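Local coordinates for protein LP04448p (Drosophila melanogaster, PDB 2QK2) that probably binds tubulin through this HEAT-repeat TOG domain, as a microtubule plus-end tracking protein of the XMAP215/Dis1 family, at residues Pro147-Ser151 against Glu187-Val192; Leu181-Leu185 against Ser196-Leu200; Val71-Ala75 against Glu109-Val114; Ile138-Leu142 against Thr153-Ile157. All coordinates share one frame; numbering follows the deposited sequence.

Contact 1: Pro147-Ser151 against Glu187-Val192; sequences PSVKS and EPDPTV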
loop_
_atom_site.group_PDB
_atom_site.type_symbol
_atom_site.label_atom_id
_atom_site.label_comp_id
_atom_site.label_asym_id
_atom_site.label_seq_id
_atom_site.Cartn_x
_atom_site.Cartn_y
_atom_site.Cartn_z
ATOM N N PRO A 147 5.519 -6.260 -15.384
ATOM C CA PRO A 147 5.494 -7.425 -14.493
ATOM C C PRO A 147 5.698 -7.062 -13.022
ATOM O O PRO A 147 5.058 -7.630 -12.138
ATOM C CB PRO A 147 6.635 -8.295 -15.026
ATOM C CG PRO A 147 6.688 -7.936 -16.478
ATOM C CD PRO A 147 6.528 -6.438 -16.444
ATOM N N SER A 148 6.599 -6.120 -12.763
ATOM C CA SER A 148 6.879 -5.701 -11.394
ATOM C C SER A 148 5.646 -5.109 -10.719
ATOM O O SER A 148 5.401 -5.353 -9.535
ATOM C CB SER A 148 8.016 -4.680 -11.375
ATOM O OG SER A 148 9.247 -5.305 -11.688
ATOM N N VAL A 149 4.879 -4.328 -11.472
ATOM C CA VAL A 149 3.668 -3.718 -10.935
ATOM C C VAL A 149 2.631 -4.800 -10.645
ATOM O O VAL A 149 2.020 -4.802 -9.577
ATOM C CB VAL A 149 3.073 -2.682 -11.918
ATOM C CG1 VAL A 149 1.690 -2.223 -11.438
ATOM C CG2 VAL A 149 4.020 -1.485 -12.037
ATOM N N LYS A 150 2.443 -5.725 -11.585
ATOM C CA LYS A 150 1.477 -6.804 -11.394
ATOM C C LYS A 150 1.797 -7.590 -10.132
ATOM O O LYS A 150 0.915 -7.875 -9.323
ATOM C CB LYS A 150 1.486 -7.784 -12.573
ATOM C CG LYS A 150 1.011 -7.238 -13.908
ATOM C CD LYS A 150 0.636 -8.411 -14.807
ATOM C CE LYS A 150 0.417 -8.004 -16.245
ATOM N NZ LYS A 150 1.730 -7.798 -16.911
ATOM N N SER A 151 3.065 -7.951 -9.976
ATOM C CA SER A 151 3.492 -8.722 -8.819
ATOM C C SER A 151 3.267 -7.979 -7.506
ATOM O O SER A 151 2.658 -8.515 -6.579
ATOM C CB SER A 151 4.972 -9.090 -8.947
ATOM O OG SER A 151 5.419 -9.749 -7.776
ATOM N N GLU A 187 -0.178 -15.825 -15.900
ATOM C CA GLU A 187 0.785 -15.032 -16.657
ATOM C C GLU A 187 2.053 -15.876 -16.786
ATOM O O GLU A 187 2.315 -16.749 -15.957
ATOM C CB GLU A 187 1.115 -13.736 -15.907
ATOM C CG GLU A 187 1.064 -12.477 -16.763
ATOM C CD GLU A 187 -0.356 -12.085 -17.129
ATOM O OE1 GLU A 187 -1.081 -12.928 -17.698
ATOM O OE2 GLU A 187 -0.750 -10.933 -16.846
ATOM N N PRO A 188 2.861 -15.625 -17.824
ATOM C CA PRO A 188 4.097 -16.391 -18.018
ATOM C C PRO A 188 5.178 -16.071 -16.993
ATOM O O PRO A 188 6.046 -16.898 -16.721
ATOM C CB PRO A 188 4.530 -16.003 -19.429
ATOM C CG PRO A 188 3.238 -15.602 -20.093
ATOM C CD PRO A 188 2.566 -14.809 -19.013
ATOM N N ASP A 189 5.126 -14.871 -16.425
ATOM C CA ASP A 189 6.126 -14.449 -15.448
ATOM C C ASP A 189 6.019 -15.206 -14.121
ATOM O O ASP A 189 4.987 -15.170 -13.452
ATOM C CB ASP A 189 6.012 -12.944 -15.213
ATOM C CG ASP A 189 7.122 -12.411 -14.340
ATOM O OD1 ASP A 189 7.118 -12.701 -13.123
ATOM O OD2 ASP A 189 8.004 -11.710 -14.877
ATOM N N PRO A 190 7.101 -15.893 -13.720
ATOM C CA PRO A 190 7.172 -16.679 -12.481
ATOM C C PRO A 190 6.849 -15.901 -11.202
ATOM O O PRO A 190 6.121 -16.389 -10.339
ATOM C CB PRO A 190 8.613 -17.194 -12.478
ATOM C CG PRO A 190 8.964 -17.241 -13.928
ATOM C CD PRO A 190 8.382 -15.955 -14.442
ATOM N N THR A 191 7.404 -14.699 -11.076
ATOM C CA THR A 191 7.166 -13.884 -9.889
ATOM C C THR A 191 5.707 -13.445 -9.808
ATOM O O THR A 191 5.080 -13.539 -8.752
ATOM C CB THR A 191 8.064 -12.636 -9.878
ATOM O OG1 THR A 191 9.434 -13.036 -10.025
ATOM C CG2 THR A 191 7.910 -11.880 -8.556
ATOM N N VAL A 192 5.169 -12.964 -10.923
ATOM C CA VAL A 192 3.777 -12.529 -10.958
ATOM C C VAL A 192 2.880 -13.696 -10.553
ATOM O O VAL A 192 1.933 -13.528 -9.777
ATOM C CB VAL A 192 3.396 -12.032 -12.368
ATOM C CG1 VAL A 192 1.900 -11.701 -12.435
ATOM C CG2 VAL A 192 4.233 -10.794 -12.711
#
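Apolar packing, centred on V192, joins the first turns of helices 147-161 and 190-207. V192 CG1 lies 3.9 Å from K150 CB, while V192 CG2 comes to 3.3 Å from the carbonyl oxygen P147 O. The same CG2 meets P147 CB at 4.2 Å. V192 CG1 stands anti to the backbone N (chi1 175°), which leaves CG2 beside that N and facing the first turn of helix 147-161. The backbones draw close here, with the alpha carbons of S151 and V192 4.4 Å apart.

The charged interaction is looser. K150 and E187 run roughly perpendicular, and E187 OE2 lies closer to K150 CE (3.2 Å) than to K150 NZ (4.0 Å). This is therefore a long salt bridge in which the carboxylate lies against the end of the lysine's aliphatic chain.

Polar bonds within the second segment fix its turn. D189 is the N-cap of helix 190-207: its OD1 accepts from V192 N at 3.0 Å, nearly straight at 168° but 25° out of the carboxylate plane, and more weakly from T191 N. S151 OG touches T191 CG2, yet its hydrogen-bond partner is S195 OG, one turn further along helix 190-207.

The contact thus links corresponding ends of two helices of the HEAT-repeat array, and T184 of helix 171-185 packs against both K150 and V192.

Contact 2: Leu181-Leu185 against Ser196-Leu200; sequences LVKTL and SAEAL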
loop_
_atom_site.group_PDB
_atom_site.type_symbol
_atom_site.label_atom_id
_atom_site.label_comp_id
_atom_site.label_asym_id
_atom_site.label_seq_id
_atom_site.Cartn_x
_atom_site.Cartn_y
_atom_site.Cartn_z
ATOM N N LEU A 181 -7.004 -11.930 -10.284
ATOM C CA LEU A 181 -5.819 -12.619 -9.792
ATOM C C LEU A 181 -5.549 -13.940 -10.523
ATOM O O LEU A 181 -4.394 -14.326 -10.693
ATOM C CB LEU A 181 -5.938 -12.865 -8.278
ATOM C CG LEU A 181 -5.768 -11.619 -7.396
ATOM C CD1 LEU A 181 -6.184 -11.906 -5.952
ATOM C CD2 LEU A 181 -4.319 -11.178 -7.456
ATOM N N VAL A 182 -6.601 -14.638 -10.942
ATOM C CA VAL A 182 -6.409 -15.896 -11.663
ATOM C C VAL A 182 -5.766 -15.560 -13.005
ATOM O O VAL A 182 -4.945 -16.317 -13.531
ATOM C CB VAL A 182 -7.746 -16.630 -11.900
ATOM C CG1 VAL A 182 -7.553 -17.778 -12.889
ATOM C CG2 VAL A 182 -8.269 -17.168 -10.583
ATOM N N LYS A 183 -6.129 -14.401 -13.540
ATOM C CA LYS A 183 -5.583 -13.952 -14.809
ATOM C C LYS A 183 -4.066 -13.757 -14.689
ATOM O O LYS A 183 -3.305 -14.243 -15.521
ATOM C CB LYS A 183 -6.261 -12.647 -15.219
ATOM C CG LYS A 183 -6.184 -12.326 -16.699
ATOM C CD LYS A 183 -7.161 -11.215 -17.035
ATOM C CE LYS A 183 -8.581 -11.615 -16.634
ATOM N NZ LYS A 183 -9.526 -10.462 -16.618
ATOM N N THR A 184 -3.619 -13.060 -13.652
ATOM C CA THR A 184 -2.186 -12.850 -13.486
ATOM C C THR A 184 -1.510 -14.148 -13.040
ATOM O O THR A 184 -0.313 -14.344 -13.259
ATOM C CB THR A 184 -1.879 -11.703 -12.475
ATOM O OG1 THR A 184 -2.556 -11.941 -11.235
ATOM C CG2 THR A 184 -2.329 -10.363 -13.047
ATOM N N LEU A 185 -2.282 -15.037 -12.420
ATOM C CA LEU A 185 -1.745 -16.320 -11.973
ATOM C C LEU A 185 -1.305 -17.127 -13.192
ATOM O O LEU A 185 -0.336 -17.887 -13.137
ATOM C CB LEU A 185 -2.810 -17.111 -11.207
ATOM C CG LEU A 185 -2.452 -18.545 -10.797
ATOM C CD1 LEU A 185 -1.367 -18.533 -9.721
ATOM C CD2 LEU A 185 -3.703 -19.249 -10.285
ATOM N N SER A 196 0.521 -13.851 -7.293
ATOM C CA SER A 196 -0.908 -14.074 -7.463
ATOM C C SER A 196 -1.367 -15.259 -6.615
ATOM O O SER A 196 -2.457 -15.238 -6.040
ATOM C CB SER A 196 -1.236 -14.340 -8.933
ATOM O OG SER A 196 -0.855 -13.237 -9.735
ATOM N N ALA A 197 -0.534 -16.296 -6.544
ATOM C CA ALA A 197 -0.867 -17.477 -5.753
ATOM C C ALA A 197 -0.940 -17.097 -4.276
ATOM O O ALA A 197 -1.811 -17.576 -3.547
ATOM C CB ALA A 197 0.192 -18.571 -5.957
ATOM N N GLU A 198 -0.020 -16.241 -3.837
ATOM C CA GLU A 198 0.001 -15.814 -2.438
ATOM C C GLU A 198 -1.263 -15.039 -2.083
ATOM O O GLU A 198 -1.840 -15.230 -1.010
ATOM C CB GLU A 198 1.232 -14.951 -2.154
ATOM C CG GLU A 198 1.474 -14.736 -0.665
ATOM C CD GLU A 198 2.801 -14.063 -0.372
ATOM O OE1 GLU A 198 3.745 -14.220 -1.171
ATOM O OE2 GLU A 198 2.908 -13.392 0.673
ATOM N N ALA A 199 -1.703 -14.177 -2.995
ATOM C CA ALA A 199 -2.904 -13.383 -2.775
ATOM C C ALA A 199 -4.135 -14.286 -2.739
ATOM O O ALA A 199 -5.018 -14.129 -1.886
ATOM C CB ALA A 199 -3.052 -12.336 -3.886
ATOM N N LEU A 200 -4.192 -15.228 -3.676
ATOM C CA LEU A 200 -5.312 -16.160 -3.761
ATOM C C LEU A 200 -5.390 -17.038 -2.512
ATOM O O LEU A 200 -6.472 -17.269 -1.971
ATOM C CB LEU A 200 -5.171 -17.043 -5.005
ATOM C CG LEU A 200 -5.998 -16.782 -6.273
ATOM C CD1 LEU A 200 -6.904 -15.572 -6.122
ATOM C CD2 LEU A 200 -5.055 -16.629 -7.442
#
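L181 and L200 lie alongside one another, pointing opposite ways, between helices 171-185 and 190-207, a helical hairpin of the kind from which HEAT repeats are built. The local axes run roughly antiparallel, with 148° between their directions, and approach to 9.1 Å. In the first shell, L200 CD1 sits 3.6 Å from L181 CB, and L181 CD1 reaches A199 CB at 3.8 Å. L185 approaches by both branches: CD1 faces A197 CB at 4.1 Å, and CD2 meets L200 CD2 at the same separation. L185 has its CG anti to the backbone N (chi1 174°), from where the two methyls can divide between these partners.

Further out, surrounding helices close over this apolar layer. L181 also packs on A154 and I157 of helix 147-161, and L185 on K223 and I227 of helix 221-233. The touching residues are almost all buried, which makes the pairing of their polar groups important.

That pairing falls to two hydroxyls, T184 near the end of its helix and S196 nearly two turns into the next. T184 OG1 takes the position between its backbone N and carbonyl carbon (chi1 53°), within 3.1 Å of L181 O, the carbonyl that already accepts from L185 N. S196 OG has a further partner in V192 O, one turn back in its own helix. Between the two helices the hydroxyl oxygens T184 OG1 and S196 OG form a hydrogen bond of 2.6 Å.

Contact 3: Val71-Ala75 against Glu109-Val114; sequences VVLVA and EKKPNV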
loop_
_atom_site.group_PDB
_atom_site.type_symbol
_atom_site.label_atom_id
_atom_site.label_comp_id
_atom_site.label_asym_id
_atom_site.label_seq_id
_atom_site.Cartn_x
_atom_site.Cartn_y
_atom_site.Cartn_z
ATOM N N VAL A 71 16.235 8.138 -6.667
ATOM C CA VAL A 71 15.599 7.069 -5.904
ATOM C C VAL A 71 15.732 7.198 -4.390
ATOM O O VAL A 71 14.923 6.649 -3.648
ATOM C CB VAL A 71 16.106 5.672 -6.338
ATOM C CG1 VAL A 71 15.725 5.426 -7.784
ATOM C CG2 VAL A 71 17.620 5.563 -6.147
ATOM N N VAL A 72 16.745 7.918 -3.927
ATOM C CA VAL A 72 16.903 8.109 -2.490
ATOM C C VAL A 72 15.765 9.010 -1.986
ATOM O O VAL A 72 15.229 8.806 -0.894
ATOM C CB VAL A 72 18.266 8.757 -2.153
ATOM C CG1 VAL A 72 18.264 9.272 -0.727
ATOM C CG2 VAL A 72 19.375 7.727 -2.327
ATOM N N LEU A 73 15.408 10.001 -2.795
ATOM C CA LEU A 73 14.329 10.928 -2.458
ATOM C C LEU A 73 12.974 10.220 -2.556
ATOM O O LEU A 73 12.082 10.458 -1.748
ATOM C CB LEU A 73 14.374 12.137 -3.398
ATOM C CG LEU A 73 15.068 13.401 -2.863
ATOM C CD1 LEU A 73 16.215 13.044 -1.934
ATOM C CD2 LEU A 73 15.546 14.244 -4.036
ATOM N N VAL A 74 12.827 9.347 -3.548
ATOM C CA VAL A 74 11.592 8.594 -3.715
ATOM C C VAL A 74 11.347 7.752 -2.461
ATOM O O VAL A 74 10.246 7.768 -1.903
ATOM C CB VAL A 74 11.665 7.680 -4.951
ATOM C CG1 VAL A 74 10.456 6.749 -4.998
ATOM C CG2 VAL A 74 11.717 8.542 -6.214
ATOM N N ALA A 75 12.379 7.041 -2.005
ATOM C CA ALA A 75 12.268 6.205 -0.805
ATOM C C ALA A 75 11.938 7.037 0.427
ATOM O O ALA A 75 11.092 6.649 1.233
ATOM C CB ALA A 75 13.573 5.429 -0.565
ATOM N N GLU A 109 9.519 0.631 -10.398
ATOM C CA GLU A 109 10.864 0.820 -9.867
ATOM C C GLU A 109 11.202 -0.423 -9.048
ATOM O O GLU A 109 10.471 -0.776 -8.125
ATOM C CB GLU A 109 10.901 2.067 -8.978
ATOM C CG GLU A 109 12.191 2.241 -8.197
ATOM C CD GLU A 109 13.400 2.332 -9.102
ATOM O OE1 GLU A 109 14.226 1.396 -9.089
ATOM O OE2 GLU A 109 13.519 3.337 -9.832
ATOM N N LYS A 110 12.314 -1.076 -9.370
ATOM C CA LYS A 110 12.687 -2.299 -8.669
ATOM C C LYS A 110 13.734 -2.184 -7.566
ATOM O O LYS A 110 13.980 -3.155 -6.854
ATOM C CB LYS A 110 13.128 -3.357 -9.682
ATOM C CG LYS A 110 12.067 -3.666 -10.732
ATOM C CD LYS A 110 12.465 -4.838 -11.621
ATOM C CE LYS A 110 12.496 -6.139 -10.833
ATOM N NZ LYS A 110 12.763 -7.323 -11.705
ATOM N N LYS A 111 14.358 -1.023 -7.409
ATOM C CA LYS A 111 15.344 -0.896 -6.345
ATOM C C LYS A 111 14.643 -1.292 -5.046
ATOM O O LYS A 111 13.659 -0.674 -4.645
ATOM C CB LYS A 111 15.878 0.534 -6.260
ATOM C CG LYS A 111 17.147 0.646 -5.420
ATOM C CD LYS A 111 18.053 1.754 -5.935
ATOM C CE LYS A 111 19.456 1.647 -5.353
ATOM N NZ LYS A 111 20.369 2.709 -5.885
ATOM N N PRO A 112 15.146 -2.336 -4.371
ATOM C CA PRO A 112 14.571 -2.836 -3.117
ATOM C C PRO A 112 14.254 -1.812 -2.028
ATOM O O PRO A 112 13.243 -1.941 -1.328
ATOM C CB PRO A 112 15.589 -3.890 -2.664
ATOM C CG PRO A 112 16.876 -3.394 -3.255
ATOM C CD PRO A 112 16.449 -2.974 -4.635
ATOM N N ASN A 113 15.101 -0.802 -1.872
ATOM C CA ASN A 113 14.854 0.208 -0.848
ATOM C C ASN A 113 13.611 1.030 -1.154
ATOM O O ASN A 113 12.881 1.417 -0.243
ATOM C CB ASN A 113 16.073 1.107 -0.694
ATOM C CG ASN A 113 17.267 0.346 -0.174
ATOM O OD1 ASN A 113 17.850 -0.480 -0.885
ATOM N ND2 ASN A 113 17.627 0.595 1.082
ATOM N N VAL A 114 13.375 1.288 -2.436
ATOM C CA VAL A 114 12.199 2.033 -2.854
ATOM C C VAL A 114 10.982 1.126 -2.675
ATOM O O VAL A 114 9.947 1.560 -2.171
ATOM C CB VAL A 114 12.293 2.462 -4.334
ATOM C CG1 VAL A 114 10.940 3.000 -4.817
ATOM C CG2 VAL A 114 13.354 3.534 -4.493
#
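V71-A75 forms the first turn of helix 71-88, whereas E109-V114 runs from a loop into the start of helix 112-126; the backbones come nearest at A75 and V114, with alpha carbons 4.6 Å apart. A75 N bonds to V71 O within the first segment. In the second, K111 occupies the N-cap position, and its backbone N donates to E109 OE1 at 2.9 Å and 165°. The bond, made through the anti lone pair of OE1, closes the bent E109 chain back onto the backbone of its own segment.

V114 supplies the apolar centre. Its CG1, anti to the backbone N (chi1 169°), meets V74 CG1 at 3.8 Å. CG2 packs instead on V71, 3.9 Å from its CB and 3.6 Å from V71 O. Two charged chains in turn lie athwart V71: E109 OE2 is 3.7 Å from V71 CG1, and K111 CD 3.8 Å from V71 CG2. The lysine's NZ comes nearly as close to that methyl as its CD.

The contact joins the beginnings of two helices in the HEAT-repeat array. V74 also touches K106 in the loop after helix 93-105, and L73 packs on helix 29-45.

Contact 4: Ile138-Leu142 against Thr153-Ile157; sequences IVESL and TALFI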
loop_
_atom_site.group_PDB
_atom_site.type_symbol
_atom_site.label_atom_id
_atom_site.label_comp_id
_atom_site.label_asym_id
_atom_site.label_seq_id
_atom_site.Cartn_x
_atom_site.Cartn_y
_atom_site.Cartn_z
ATOM N N ILE A 138 -6.931 -0.965 -7.964
ATOM C CA ILE A 138 -6.277 -2.252 -7.752
ATOM C C ILE A 138 -6.392 -3.149 -8.978
ATOM O O ILE A 138 -5.388 -3.632 -9.499
ATOM C CB ILE A 138 -6.880 -2.984 -6.530
ATOM C CG1 ILE A 138 -6.623 -2.159 -5.265
ATOM C CG2 ILE A 138 -6.278 -4.383 -6.399
ATOM C CD1 ILE A 138 -7.180 -2.775 -3.995
ATOM N N VAL A 139 -7.619 -3.360 -9.443
ATOM C CA VAL A 139 -7.863 -4.207 -10.605
ATOM C C VAL A 139 -7.159 -3.662 -11.845
ATOM O O VAL A 139 -6.555 -4.414 -12.610
ATOM C CB VAL A 139 -9.387 -4.343 -10.871
ATOM C CG1 VAL A 139 -9.641 -5.087 -12.173
ATOM C CG2 VAL A 139 -10.037 -5.089 -9.713
ATOM N N GLU A 140 -7.229 -2.349 -12.039
ATOM C CA GLU A 140 -6.577 -1.732 -13.185
ATOM C C GLU A 140 -5.071 -1.985 -13.128
ATOM O O GLU A 140 -4.436 -2.240 -14.148
ATOM C CB GLU A 140 -6.852 -0.226 -13.197
ATOM C CG GLU A 140 -6.250 0.510 -14.379
ATOM C CD GLU A 140 -6.516 2.007 -14.324
ATOM O OE1 GLU A 140 -7.707 2.399 -14.317
ATOM O OE2 GLU A 140 -5.538 2.789 -14.282
ATOM N N SER A 141 -4.506 -1.927 -11.926
ATOM C CA SER A 141 -3.075 -2.139 -11.754
ATOM C C SER A 141 -2.655 -3.577 -12.066
ATOM O O SER A 141 -1.544 -3.811 -12.541
ATOM C CB SER A 141 -2.658 -1.764 -10.332
ATOM O OG SER A 141 -1.250 -1.772 -10.205
ATOM N N LEU A 142 -3.535 -4.543 -11.799
ATOM C CA LEU A 142 -3.215 -5.942 -12.089
ATOM C C LEU A 142 -3.115 -6.149 -13.599
ATOM O O LEU A 142 -2.640 -7.189 -14.061
ATOM C CB LEU A 142 -4.278 -6.878 -11.505
ATOM C CG LEU A 142 -4.186 -7.135 -9.996
ATOM C CD1 LEU A 142 -5.364 -7.988 -9.550
ATOM C CD2 LEU A 142 -2.866 -7.834 -9.670
ATOM N N THR A 153 1.336 -5.548 -6.949
ATOM C CA THR A 153 -0.078 -5.276 -6.739
ATOM C C THR A 153 -0.697 -6.515 -6.086
ATOM O O THR A 153 -1.466 -6.404 -5.134
ATOM C CB THR A 153 -0.813 -4.975 -8.066
ATOM O OG1 THR A 153 -0.266 -3.793 -8.663
ATOM C CG2 THR A 153 -2.299 -4.747 -7.812
ATOM N N ALA A 154 -0.342 -7.697 -6.588
ATOM C CA ALA A 154 -0.871 -8.939 -6.028
ATOM C C ALA A 154 -0.397 -9.119 -4.594
ATOM O O ALA A 154 -1.150 -9.573 -3.741
ATOM C CB ALA A 154 -0.432 -10.141 -6.879
ATOM N N LEU A 155 0.859 -8.774 -4.327
ATOM C CA LEU A 155 1.402 -8.902 -2.977
ATOM C C LEU A 155 0.724 -7.892 -2.047
ATOM O O LEU A 155 0.505 -8.167 -0.859
ATOM C CB LEU A 155 2.914 -8.684 -2.989
ATOM C CG LEU A 155 3.725 -9.793 -3.687
ATOM C CD1 LEU A 155 5.197 -9.398 -3.733
ATOM C CD2 LEU A 155 3.543 -11.118 -2.937
ATOM N N PHE A 156 0.398 -6.723 -2.588
ATOM C CA PHE A 156 -0.294 -5.698 -1.801
ATOM C C PHE A 156 -1.647 -6.266 -1.354
ATOM O O PHE A 156 -2.052 -6.114 -0.206
ATOM C CB PHE A 156 -0.511 -4.434 -2.640
ATOM C CG PHE A 156 -1.592 -3.528 -2.103
ATOM C CD1 PHE A 156 -1.467 -2.942 -0.849
ATOM C CD2 PHE A 156 -2.737 -3.274 -2.853
ATOM C CE1 PHE A 156 -2.470 -2.111 -0.345
ATOM C CE2 PHE A 156 -3.747 -2.445 -2.360
ATOM C CZ PHE A 156 -3.611 -1.864 -1.104
ATOM N N ILE A 157 -2.341 -6.924 -2.276
ATOM C CA ILE A 157 -3.636 -7.535 -1.976
ATOM C C ILE A 157 -3.493 -8.602 -0.881
ATOM O O ILE A 157 -4.322 -8.688 0.035
ATOM C CB ILE A 157 -4.243 -8.161 -3.254
ATOM C CG1 ILE A 157 -4.589 -7.044 -4.251
ATOM C CG2 ILE A 157 -5.478 -8.983 -2.914
ATOM C CD1 ILE A 157 -5.039 -7.548 -5.609
#
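I138-L142 lies toward the C-terminal end of helix 131-141 and T153-I157 in the middle of helix 147-161, with the closest alpha carbons, those of L142 and T153, 6.2 Å apart. I138 divides its branches between two partners. CG2 presses on I157 CD1 at 3.5 Å, tighter than usual for two carbons, while CD1 reaches the edge of the F156 ring, near its plane, 3.8 Å from CE2. With CG1 anti to the carbonyl carbon (chi1 -63°) and the chain extended beyond it, CD1 is carried out to the ring edge; the two side chains as a whole are set at about a right angle.

L142 also reaches I157 CD1: the two side chains meet tip to tip, CD1 to CD1, at 4.0 Å. The other methyl of L142, CD2, rests 3.6 Å from T153 CG2. T153 is thereby split by its branches, because the methyl faces L142 and I138 O while the hydroxyl turns to S141. The oxygens S141 OG and T153 OG1 are 2.7 Å apart in a hydrogen bond, and T153 OG1 also bonds to V149 O.

All the touching residues are buried, with F156 also packing on I122 of helix 112-126 and L104 of helix 93-105 lying against S141 and T153. The chemistry is accordingly that of a hydrocarbon interface containing one hydroxyl pair, in which T153 OG1 is held both across the contact and by a carbonyl of its own helix.

In the fold
Along the chain, contact 3 comes first and closes before the other three begin. Contact 4 pairs helices 131-141 and 147-161, contact 2 pairs helices 171-185 and 190-207, and contact 1 joins helices 147-161 and 190-207. Contact 1 thus shares helix 147-161 with contact 4 and helix 190-207 with contact 2. The centres of contacts 1, 2 and 4 lie about 10 to 11 Å apart, and all three touch; T184, for example, packs on L142 and V192. Contact 3 is centred about 19 Å from contacts 1 and 4, although K110 reaches S148. Packing between successive helices and between their neighbours builds the elongated HEAT-repeat TOG domain.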